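Local coordinates for proline dehydrogenase (Bradyrhizobium japonicum USDA 110, PDB 3HAZ), which probably oxidises proline to glutamate in two steps, using an FAD-dependent proline dehydrogenase and an NAD-dependent L-glutamate gamma-semialdehyde dehydrogenase joined in one chain, at residues Ala12-Asp17 with Gly362-Thr367; Arg358-Tyr363 with Gly518-Ala523. One frame throughout, in Å; residues are numbered along the deposited sequence.

Contact 1 (Ala12-Asp17 with Gly362-Thr367). With FAD (flavin-adenine dinucleotide), chain C.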
ATOM      1  N   ALA A  12      -1.361  16.318 -45.967  1.00 41.15           N
ATOM      2  CA  ALA A  12      -2.022  16.529 -44.677  1.00 35.31           C
ATOM      3  C   ALA A  12      -1.070  16.286 -43.504  1.00 35.74           C
ATOM      4  O   ALA A  12      -0.120  15.509 -43.624  1.00 31.54           O
ATOM      5  CB  ALA A  12      -3.243  15.627 -44.556  1.00 28.40           C
ATOM      6  N   PRO A  13      -1.322  16.954 -42.364  1.00 33.30           N
ATOM      7  CA  PRO A  13      -0.512  16.722 -41.161  1.00 28.31           C
ATOM      8  C   PRO A  13      -0.522  15.247 -40.767  1.00 26.97           C
ATOM      9  O   PRO A  13      -1.586  14.629 -40.715  1.00 23.18           O
ATOM     10  CB  PRO A  13      -1.212  17.575 -40.096  1.00 31.09           C
ATOM     11  CG  PRO A  13      -1.861  18.681 -40.886  1.00 29.61           C
ATOM     12  CD  PRO A  13      -2.332  18.007 -42.154  1.00 32.12           C
ATOM     13  N   TYR A  14       0.661  14.708 -40.485  1.00 23.71           N
ATOM     14  CA  TYR A  14       0.864  13.271 -40.333  1.00 24.32           C
ATOM     15  C   TYR A  14       0.191  12.679 -39.102  1.00 25.84           C
ATOM     16  O   TYR A  14      -0.455  11.636 -39.184  1.00 26.41           O
ATOM     17  CB  TYR A  14       2.364  12.961 -40.290  1.00 24.06           C
ATOM     18  CG  TYR A  14       2.725  11.547 -40.698  1.00 24.75           C
ATOM     19  CD1 TYR A  14       2.709  11.164 -42.038  1.00 29.60           C
ATOM     20  CD2 TYR A  14       3.091  10.599 -39.748  1.00 20.62           C
ATOM     21  CE1 TYR A  14       3.047   9.879 -42.420  1.00 25.55           C
ATOM     22  CE2 TYR A  14       3.429   9.311 -40.120  1.00 24.71           C
ATOM     23  CZ  TYR A  14       3.406   8.957 -41.459  1.00 27.34           C
ATOM     24  OH  TYR A  14       3.743   7.676 -41.836  1.00 23.46           O
ATOM     25  N   ALA A  15       0.352  13.337 -37.958  1.00 22.55           N
ATOM     26  CA  ALA A  15      -0.127  12.787 -36.692  1.00 25.64           C
ATOM     27  C   ALA A  15      -0.756  13.837 -35.782  1.00 29.25           C
ATOM     28  O   ALA A  15      -0.240  14.105 -34.700  1.00 32.90           O
ATOM     29  CB  ALA A  15       1.014  12.085 -35.960  1.00 25.59           C
ATOM     30  N   PRO A  16      -1.882  14.426 -36.210  1.00 28.10           N
ATOM     31  CA  PRO A  16      -2.561  15.438 -35.387  1.00 31.50           C
ATOM     32  C   PRO A  16      -3.098  14.868 -34.073  1.00 29.62           C
ATOM     33  O   PRO A  16      -3.148  13.647 -33.893  1.00 23.97           O
ATOM     34  CB  PRO A  16      -3.714  15.912 -36.280  1.00 37.55           C
ATOM     35  CG  PRO A  16      -3.921  14.820 -37.277  1.00 30.67           C
ATOM     36  CD  PRO A  16      -2.589  14.154 -37.474  1.00 29.03           C
ATOM     37  N   ASP A  17      -3.496  15.762 -33.171  1.00 38.42           N
ATOM     38  CA  ASP A  17      -3.949  15.399 -31.827  1.00 35.47           C
ATOM     39  C   ASP A  17      -5.300  14.684 -31.826  1.00 32.43           C
ATOM     40  O   ASP A  17      -6.288  15.198 -32.354  1.00 26.48           O
ATOM     41  CB  ASP A  17      -4.020  16.656 -30.954  1.00 47.72           C
ATOM     42  CG  ASP A  17      -4.702  16.410 -29.621  1.00 56.68           C
ATOM     43  OD1 ASP A  17      -4.254  15.519 -28.865  1.00 58.25           O
ATOM     44  OD2 ASP A  17      -5.685  17.122 -29.326  1.00 60.88           O
ATOM     45  N   GLY A 362       4.173  11.776 -32.976  1.00 29.42           N
ATOM     46  CA  GLY A 362       2.879  11.173 -32.710  1.00 26.97           C
ATOM     47  C   GLY A 362       2.599  10.010 -33.649  1.00 28.70           C
ATOM     48  O   GLY A 362       3.462   9.640 -34.449  1.00 26.44           O
ATOM     49  N   TYR A 363       1.396   9.444 -33.547  1.00 17.44           N
ATOM     50  CA  TYR A 363       0.973   8.309 -34.370  1.00 16.78           C
ATOM     51  C   TYR A 363       0.026   8.745 -35.490  1.00 22.48           C
ATOM     52  O   TYR A 363      -0.880   9.544 -35.261  1.00 21.76           O
ATOM     53  CB  TYR A 363       0.278   7.256 -33.501  1.00 11.30           C
ATOM     54  CG  TYR A 363       1.148   6.737 -32.381  1.00 21.41           C
ATOM     55  CD1 TYR A 363       0.968   7.166 -31.064  1.00 23.11           C
ATOM     56  CD2 TYR A 363       2.170   5.832 -32.640  1.00 23.96           C
ATOM     57  CE1 TYR A 363       1.784   6.689 -30.032  1.00 21.22           C
ATOM     58  CE2 TYR A 363       2.982   5.352 -31.623  1.00 21.08           C
ATOM     59  CZ  TYR A 363       2.789   5.780 -30.328  1.00 23.71           C
ATOM     60  OH  TYR A 363       3.609   5.281 -29.341  1.00 17.29           O
ATOM     61  N   PRO A 364       0.232   8.214 -36.709  1.00 26.26           N
ATOM     62  CA  PRO A 364      -0.636   8.556 -37.845  1.00 20.07           C
ATOM     63  C   PRO A 364      -1.984   7.840 -37.765  1.00 26.11           C
ATOM     64  O   PRO A 364      -2.914   8.168 -38.509  1.00 18.91           O
ATOM     65  CB  PRO A 364       0.158   8.057 -39.057  1.00 20.66           C
ATOM     66  CG  PRO A 364       1.026   6.957 -38.523  1.00 20.56           C
ATOM     67  CD  PRO A 364       1.341   7.319 -37.093  1.00 23.67           C
ATOM     68  N   VAL A 365      -2.075   6.861 -36.871  1.00 19.13           N
ATOM     69  CA  VAL A 365      -3.304   6.106 -36.682  1.00 19.31           C
ATOM     70  C   VAL A 365      -3.866   6.410 -35.308  1.00 21.33           C
ATOM     71  O   VAL A 365      -3.128   6.819 -34.412  1.00 20.05           O
ATOM     72  CB  VAL A 365      -3.061   4.586 -36.759  1.00 24.38           C
ATOM     73  CG1 VAL A 365      -2.794   4.144 -38.197  1.00 20.57           C
ATOM     74  CG2 VAL A 365      -1.910   4.183 -35.833  1.00 17.91           C
ATOM     75  N   PHE A 366      -5.171   6.217 -35.142  1.00 23.53           N
ATOM     76  CA  PHE A 366      -5.767   6.285 -33.814  1.00 25.01           C
ATOM     77  C   PHE A 366      -5.209   5.138 -32.972  1.00 18.88           C
ATOM     78  O   PHE A 366      -4.746   4.131 -33.514  1.00 21.76           O
ATOM     79  CB  PHE A 366      -7.296   6.226 -33.904  1.00 17.97           C
ATOM     80  CG  PHE A 366      -7.893   7.334 -34.745  1.00 18.55           C
ATOM     81  CD1 PHE A 366      -7.908   8.646 -34.283  1.00 17.36           C
ATOM     82  CD2 PHE A 366      -8.424   7.065 -35.992  1.00 15.15           C
ATOM     83  CE1 PHE A 366      -8.450   9.666 -35.056  1.00 22.28           C
ATOM     84  CE2 PHE A 366      -8.958   8.078 -36.772  1.00 23.94           C
ATOM     85  CZ  PHE A 366      -8.973   9.382 -36.303  1.00 22.03           C
ATOM     86  N   THR A 367      -5.234   5.294 -31.652  1.00 16.34           N
ATOM     87  CA  THR A 367      -4.704   4.258 -30.771  1.00 14.33           C
ATOM     88  C   THR A 367      -5.780   3.595 -29.924  1.00 19.14           C
ATOM     89  O   THR A 367      -5.500   2.637 -29.203  1.00 21.96           O
ATOM     90  CB  THR A 367      -3.578   4.785 -29.862  1.00 24.42           C
ATOM     91  OG1 THR A 367      -3.963   6.040 -29.291  1.00 25.63           O
ATOM     92  CG2 THR A 367      -2.289   4.965 -30.660  1.00 19.22           C
TER
HETATM   93  PA  FAD C2001     -13.112  -4.746 -36.621  1.00 18.91           P
HETATM   94  O1A FAD C2001     -12.893  -5.945 -35.534  1.00 21.34           O
HETATM   95  O2A FAD C2001     -14.335  -3.982 -36.379  1.00 25.24           O
HETATM   96  O5B FAD C2001     -11.850  -3.725 -36.529  1.00 22.31           O
HETATM   97  C5B FAD C2001     -10.562  -4.265 -36.611  1.00 24.04           C
HETATM   98  C4B FAD C2001      -9.540  -3.138 -36.807  1.00 20.13           C
HETATM   99  O4B FAD C2001      -9.697  -1.830 -36.029  1.00 18.48           O
HETATM  100  C3B FAD C2001      -8.227  -3.247 -37.298  1.00 19.76           C
HETATM  101  O3B FAD C2001      -7.993  -4.049 -38.443  1.00 17.71           O
HETATM  102  C2B FAD C2001      -7.679  -1.846 -37.195  1.00 19.79           C
HETATM  103  O2B FAD C2001      -7.617  -1.090 -38.390  1.00 18.92           O
HETATM  104  C1B FAD C2001      -8.427  -1.215 -36.075  1.00 19.68           C
HETATM  105  N9A FAD C2001      -7.859  -1.300 -34.741  1.00 23.84           N
HETATM  106  C8A FAD C2001      -7.637  -2.435 -33.968  1.00 22.43           C
HETATM  107  N7A FAD C2001      -7.133  -2.025 -32.764  1.00 17.56           N
HETATM  108  C5A FAD C2001      -7.049  -0.613 -32.795  1.00 18.78           C
HETATM  109  C6A FAD C2001      -6.579   0.398 -31.785  1.00 19.68           C
HETATM  110  N6A FAD C2001      -6.085  -0.029 -30.481  1.00 21.45           N
HETATM  111  N1A FAD C2001      -6.613   1.682 -32.066  1.00 22.84           N
HETATM  112  C2A FAD C2001      -7.096   2.125 -33.313  1.00 18.24           C
HETATM  113  N3A FAD C2001      -7.545   1.153 -34.284  1.00 24.31           N
HETATM  114  C4A FAD C2001      -7.510  -0.186 -33.989  1.00 20.28           C
HETATM  115  N1  FAD C2001      -6.624  -2.598 -44.999  1.00 17.50           N
HETATM  116  C2  FAD C2001      -5.589  -1.812 -45.445  1.00 14.53           C
HETATM  117  O2  FAD C2001      -4.756  -1.202 -44.532  1.00 20.11           O
HETATM  118  N3  FAD C2001      -5.354  -1.671 -46.855  1.00 23.87           N
HETATM  119  C4  FAD C2001      -6.158  -2.312 -47.754  1.00 19.21           C
HETATM  120  O4  FAD C2001      -5.971  -2.120 -49.129  1.00 21.37           O
HETATM  121  C4X FAD C2001      -7.246  -3.130 -47.291  1.00 17.76           C
HETATM  122  N5  FAD C2001      -8.140  -3.832 -48.263  1.00 17.46           N
HETATM  123  C5X FAD C2001      -9.202  -4.639 -47.787  1.00 22.61           C
HETATM  124  C6  FAD C2001     -10.075  -5.334 -48.745  1.00 20.96           C
HETATM  125  C7  FAD C2001     -11.137  -6.135 -48.266  1.00 21.13           C
HETATM  126  C7M FAD C2001     -12.019  -6.867 -49.266  1.00 18.23           C
HETATM  127  C8  FAD C2001     -11.377  -6.270 -46.810  1.00 25.68           C
HETATM  128  C8M FAD C2001     -12.521  -7.139 -46.262  1.00 22.32           C
HETATM  129  C9  FAD C2001     -10.540  -5.604 -45.898  1.00 21.59           C
HETATM  130  C9A FAD C2001      -9.424  -4.774 -46.388  1.00 22.86           C
HETATM  131  N10 FAD C2001      -8.547  -4.078 -45.443  1.00 20.92           N
HETATM  132  C10 FAD C2001      -7.466  -3.258 -45.938  1.00 17.95           C
HETATM  133  C1' FAD C2001      -8.832  -4.038 -43.973  1.00 19.82           C
HETATM  134  C2' FAD C2001      -8.150  -5.132 -43.112  1.00 19.73           C
HETATM  135  O2' FAD C2001      -7.668  -6.181 -43.946  1.00 17.38           O
HETATM  136  C3' FAD C2001      -9.142  -5.621 -42.044  1.00 20.59           C
HETATM  137  O3' FAD C2001     -10.087  -6.510 -42.629  1.00 21.57           O
HETATM  138  C4' FAD C2001      -9.916  -4.446 -41.345  1.00 25.15           C
HETATM  139  O4' FAD C2001      -9.169  -3.363 -40.910  1.00 20.49           O
HETATM  140  C5' FAD C2001     -10.881  -4.961 -40.244  1.00 22.17           C
HETATM  141  O5' FAD C2001     -11.954  -4.067 -39.988  1.00 29.89           O
HETATM  142  P   FAD C2001     -13.394  -4.721 -39.488  1.00 19.02           P
HETATM  143  O1P FAD C2001     -14.541  -3.515 -39.379  1.00 29.81           O
HETATM  144  O2P FAD C2001     -13.798  -5.788 -40.412  1.00 17.83           O
HETATM  145  O3P FAD C2001     -13.094  -5.477 -38.072  1.00 26.15           O
HETATM  146  O   HOH W   1      -2.436  10.004 -40.582  1.00 22.72           O

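Contact 2 (Arg358-Tyr363 with Gly518-Ala523). With GOL (glycerol), chain L.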
ATOM      1  N   ARG A 358      11.038   5.448 -34.843  1.00 21.30           N
ATOM      2  CA  ARG A 358      11.451   6.625 -35.604  1.00 18.27           C
ATOM      3  C   ARG A 358      11.363   7.909 -34.793  1.00 18.71           C
ATOM      4  O   ARG A 358      11.649   8.992 -35.304  1.00 24.14           O
ATOM      5  CB  ARG A 358      10.611   6.743 -36.879  1.00 16.56           C
ATOM      6  CG  ARG A 358      10.938   5.653 -37.908  1.00 20.45           C
ATOM      7  CD  ARG A 358       9.853   5.501 -38.968  1.00 24.83           C
ATOM      8  NE  ARG A 358      10.037   4.275 -39.747  1.00 26.34           N
ATOM      9  CZ  ARG A 358       9.405   4.008 -40.888  1.00 27.85           C
ATOM     10  NH1 ARG A 358       8.540   4.880 -41.391  1.00 19.24           N
ATOM     11  NH2 ARG A 358       9.638   2.865 -41.527  1.00 22.07           N
ATOM     12  N   GLY A 359      10.965   7.782 -33.531  1.00 19.56           N
ATOM     13  CA  GLY A 359      10.858   8.926 -32.636  1.00 21.43           C
ATOM     14  C   GLY A 359      10.017  10.046 -33.214  1.00 23.61           C
ATOM     15  O   GLY A 359      10.423  11.208 -33.196  1.00 20.94           O
ATOM     16  N   LEU A 360       8.849   9.695 -33.748  1.00 25.45           N
ATOM     17  CA  LEU A 360       7.964  10.675 -34.372  1.00 21.40           C
ATOM     18  C   LEU A 360       7.231  11.492 -33.317  1.00 21.30           C
ATOM     19  O   LEU A 360       7.194  11.111 -32.145  1.00 24.05           O
ATOM     20  CB  LEU A 360       6.951   9.980 -35.295  1.00 16.40           C
ATOM     21  CG  LEU A 360       7.576   9.156 -36.417  1.00 19.11           C
ATOM     22  CD1 LEU A 360       6.521   8.775 -37.452  1.00 20.25           C
ATOM     23  CD2 LEU A 360       8.722   9.933 -37.072  1.00 21.46           C
ATOM     24  N   ASP A 361       6.634  12.606 -33.728  1.00 21.26           N
ATOM     25  CA  ASP A 361       5.928  13.454 -32.768  1.00 27.33           C
ATOM     26  C   ASP A 361       4.525  12.939 -32.435  1.00 31.74           C
ATOM     27  O   ASP A 361       3.784  13.575 -31.691  1.00 33.36           O
ATOM     28  CB  ASP A 361       5.903  14.922 -33.217  1.00 33.92           C
ATOM     29  CG  ASP A 361       5.039  15.156 -34.442  1.00 45.25           C
ATOM     30  OD1 ASP A 361       4.254  14.260 -34.815  1.00 48.12           O
ATOM     31  OD2 ASP A 361       5.147  16.253 -35.035  1.00 50.23           O
ATOM     32  N   GLY A 362       4.173  11.776 -32.976  1.00 29.42           N
ATOM     33  CA  GLY A 362       2.879  11.173 -32.710  1.00 26.97           C
ATOM     34  C   GLY A 362       2.599  10.010 -33.649  1.00 28.70           C
ATOM     35  O   GLY A 362       3.462   9.640 -34.449  1.00 26.44           O
ATOM     36  N   TYR A 363       1.396   9.444 -33.547  1.00 17.44           N
ATOM     37  CA  TYR A 363       0.973   8.309 -34.370  1.00 16.78           C
ATOM     38  C   TYR A 363       0.026   8.745 -35.490  1.00 22.48           C
ATOM     39  O   TYR A 363      -0.880   9.544 -35.261  1.00 21.76           O
ATOM     40  CB  TYR A 363       0.278   7.256 -33.501  1.00 11.30           C
ATOM     41  CG  TYR A 363       1.148   6.737 -32.381  1.00 21.41           C
ATOM     42  CD1 TYR A 363       0.968   7.166 -31.064  1.00 23.11           C
ATOM     43  CD2 TYR A 363       2.170   5.832 -32.640  1.00 23.96           C
ATOM     44  CE1 TYR A 363       1.784   6.689 -30.032  1.00 21.22           C
ATOM     45  CE2 TYR A 363       2.982   5.352 -31.623  1.00 21.08           C
ATOM     46  CZ  TYR A 363       2.789   5.780 -30.328  1.00 23.71           C
ATOM     47  OH  TYR A 363       3.609   5.281 -29.341  1.00 17.29           O
ATOM     48  N   GLY A 518      12.964  12.109 -34.085  1.00 19.17           N
ATOM     49  CA  GLY A 518      13.285  11.677 -35.433  1.00 20.40           C
ATOM     50  C   GLY A 518      12.443  12.418 -36.455  1.00 26.65           C
ATOM     51  O   GLY A 518      11.817  13.427 -36.135  1.00 27.96           O
ATOM     52  N   VAL A 519      12.420  11.911 -37.683  1.00 18.19           N
ATOM     53  CA  VAL A 519      11.685  12.540 -38.770  1.00 17.53           C
ATOM     54  C   VAL A 519      11.042  11.449 -39.613  1.00 23.32           C
ATOM     55  O   VAL A 519      11.674  10.428 -39.884  1.00 26.22           O
ATOM     56  CB  VAL A 519      12.631  13.395 -39.661  1.00 19.60           C
ATOM     57  CG1 VAL A 519      11.878  14.008 -40.834  1.00 20.14           C
ATOM     58  CG2 VAL A 519      13.320  14.486 -38.826  1.00 21.79           C
ATOM     59  N   GLU A 520       9.788  11.650 -40.009  1.00 18.45           N
ATOM     60  CA  GLU A 520       9.127  10.729 -40.929  1.00 18.89           C
ATOM     61  C   GLU A 520       9.391  11.148 -42.371  1.00 24.32           C
ATOM     62  O   GLU A 520       8.848  12.151 -42.845  1.00 24.12           O
ATOM     63  CB  GLU A 520       7.621  10.659 -40.662  1.00 22.61           C
ATOM     64  CG  GLU A 520       6.873   9.732 -41.622  1.00 26.86           C
ATOM     65  CD  GLU A 520       7.530   8.364 -41.741  1.00 26.91           C
ATOM     66  OE1 GLU A 520       7.458   7.588 -40.765  1.00 24.73           O
ATOM     67  OE2 GLU A 520       8.114   8.061 -42.811  1.00 19.23           O
ATOM     68  N   PHE A 521      10.232  10.377 -43.060  1.00 20.96           N
ATOM     69  CA  PHE A 521      10.612  10.682 -44.432  1.00 24.43           C
ATOM     70  C   PHE A 521       9.407  10.554 -45.369  1.00 27.62           C
ATOM     71  O   PHE A 521       9.396  11.124 -46.462  1.00 21.97           O
ATOM     72  CB  PHE A 521      11.734   9.744 -44.890  1.00 30.39           C
ATOM     73  CG  PHE A 521      13.090  10.091 -44.334  1.00 28.21           C
ATOM     74  CD1 PHE A 521      13.216  10.881 -43.205  1.00 29.51           C
ATOM     75  CD2 PHE A 521      14.238   9.594 -44.925  1.00 30.48           C
ATOM     76  CE1 PHE A 521      14.461  11.188 -42.691  1.00 31.54           C
ATOM     77  CE2 PHE A 521      15.485   9.896 -44.415  1.00 33.78           C
ATOM     78  CZ  PHE A 521      15.597  10.694 -43.295  1.00 31.66           C
ATOM     79  N   GLY A 522       8.395   9.810 -44.928  1.00 22.28           N
ATOM     80  CA  GLY A 522       7.197   9.592 -45.720  1.00 25.01           C
ATOM     81  C   GLY A 522       6.198  10.730 -45.626  1.00 27.09           C
ATOM     82  O   GLY A 522       5.115  10.659 -46.205  1.00 25.76           O
ATOM     83  N   ALA A 523       6.556  11.769 -44.874  1.00 20.74           N
ATOM     84  CA  ALA A 523       5.760  12.989 -44.798  1.00 23.69           C
ATOM     85  C   ALA A 523       6.535  14.087 -45.507  1.00 28.82           C
ATOM     86  O   ALA A 523       7.494  14.627 -44.956  1.00 32.53           O
ATOM     87  CB  ALA A 523       5.506  13.373 -43.345  1.00 21.39           C
TER
HETATM   88  C1  GOL L1007       5.082  13.602 -37.678  1.00 40.35           C
HETATM   89  O1  GOL L1007       4.464  12.563 -36.955  1.00 41.64           O
HETATM   90  C2  GOL L1007       6.580  13.328 -37.732  1.00 34.61           C
HETATM   91  O2  GOL L1007       7.164  13.719 -36.509  1.00 35.06           O
HETATM   92  C3  GOL L1007       7.190  14.123 -38.880  1.00 26.53           C
HETATM   93  O3  GOL L1007       8.568  13.841 -38.957  1.00 25.68           O
HETATM   94  O   HOH W   2      13.491   9.251 -37.590  1.00 25.65           O

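Contact 1 (Ala12-Asp17 with Gly362-Thr367)
Tyr-14 and Pro-364 lie alongside each other and point the same way, the phenol ring leaning obliquely against the pyrrolidine. Tyr-14 sets its CG anti to the backbone N (chi1 -156°), which brings the ring alongside the proline so that Tyr-14 CE2 comes to 3.7 Å from Pro-364 CB, with CG of the same proline equally near. The backbones also meet: the CA-H of Pro-364 is directed at the carbonyl of Tyr-14, with CA and O 3.4 Å apart. A water lies within hydrogen-bonding distance of both carbonyls, 2.9 Å from Tyr-14 O and about as close to Pro-364 O, so that it sits between the two. Beside this pair the methyl of Ala-15 points at the other segment and sits 3.2 Å from Tyr-363 O, close to Gly-362 C as well. A side chain on Gly-362 would point at that methyl and crowd it, so glycine suits the position. The segment 362-367 belongs to the proline dehydrogenase barrel, in the crossover from strand 338-343 to strand 390-395, between helices 348-357 and 369-384; the N-terminal segment packs against it just before helix 18-28, whose first turn Asp-17 caps through its side chain. Lys-318 ties the two together further, its NZ bonded to Pro-16 O and Tyr-363 O. An alanine in place of Tyr-14 would remove the ring and would probably loosen the packing on Pro-364 and on Glu-520. Three residues on from Pro-364, the crossover reaches the cofactor: the adenine amino group N6A of FAD donates to Thr-367 O at 3.0 Å, while Trp-348, another FAD-binding residue, holds Phe-366 O through its indole NE1.

Contact 2 (Arg358-Tyr363 with Gly518-Ala523)
Two glycines, Gly-359 and Gly-518, bring the backbones together so closely that a side chain on the second could not be accommodated: a CB there would collide with Arg-358 O. Gly-518 CA lies 3.1 Å from Arg-358 O, its C-H directed at it, and Gly-518 N donates to Gly-359 O at 2.8 Å in a nearly straight bond (168°) that nevertheless arrives from above the carbonyl plane. Gly-359 has positive phi and closes helix 348-357 in a Schellman motif, so the partner meets a helix C-terminus. A water extends the polar seam, donating to Arg-358 O and accepting from Val-519 N. Further along, the side chains take over. Arg-358 runs extended from CG to NE and offers NH1 edge-on to Glu-520 OE1, 3.0 Å away in the guanidinium plane, and the carboxylate answers with its syn lone pair although the two planes are turned 52° apart. The same NH1 forms a salt bridge with Asp-285, so the arginine charge is shared by two acids, which would favour their ionised forms. Glu-520 bends at chi2 (50°), and this fold-back allows OE2 to accept from Gly-522 N at 2.8 Å with its anti lone pair, gripping the type I turn from Glu-520 to Ala-523. Leu-360 crosses the glutamate obliquely, CD1 near OE1 and CD2 3.6 Å from Glu-520 N. A glycerol, probably from the crystallisation liquor, spans the segments by accepting from Asp-361 N and Glu-520 N and donating to Asp-361 OD1. The contact thus joins the end of helix 348-357, on which Leu-360 also packs at Ala-355, to the lead-in of helix 524-536, where Val-519 and Phe-521 rest against that helix and helix 604-629.

Contacts 1 and 2 have centres 10 Å apart and share Gly-362 and Tyr-363, so that one crossover of the proline dehydrogenase barrel, between helices 348-357 and 369-384, serves both. Along this crossover contact 2 comes first, just after the helix, and contact 1 follows, ending at the FAD adenine. Their partners come from far apart in the sequence: the N-terminal segment before helix 18-28, and the loop before helix 524-536. These partners also meet each other, Tyr-14 CZ lying 3.6 Å from Glu-520 CG. The flavin-binding barrel is therefore packed against both preceding and following polypeptide around a single connection.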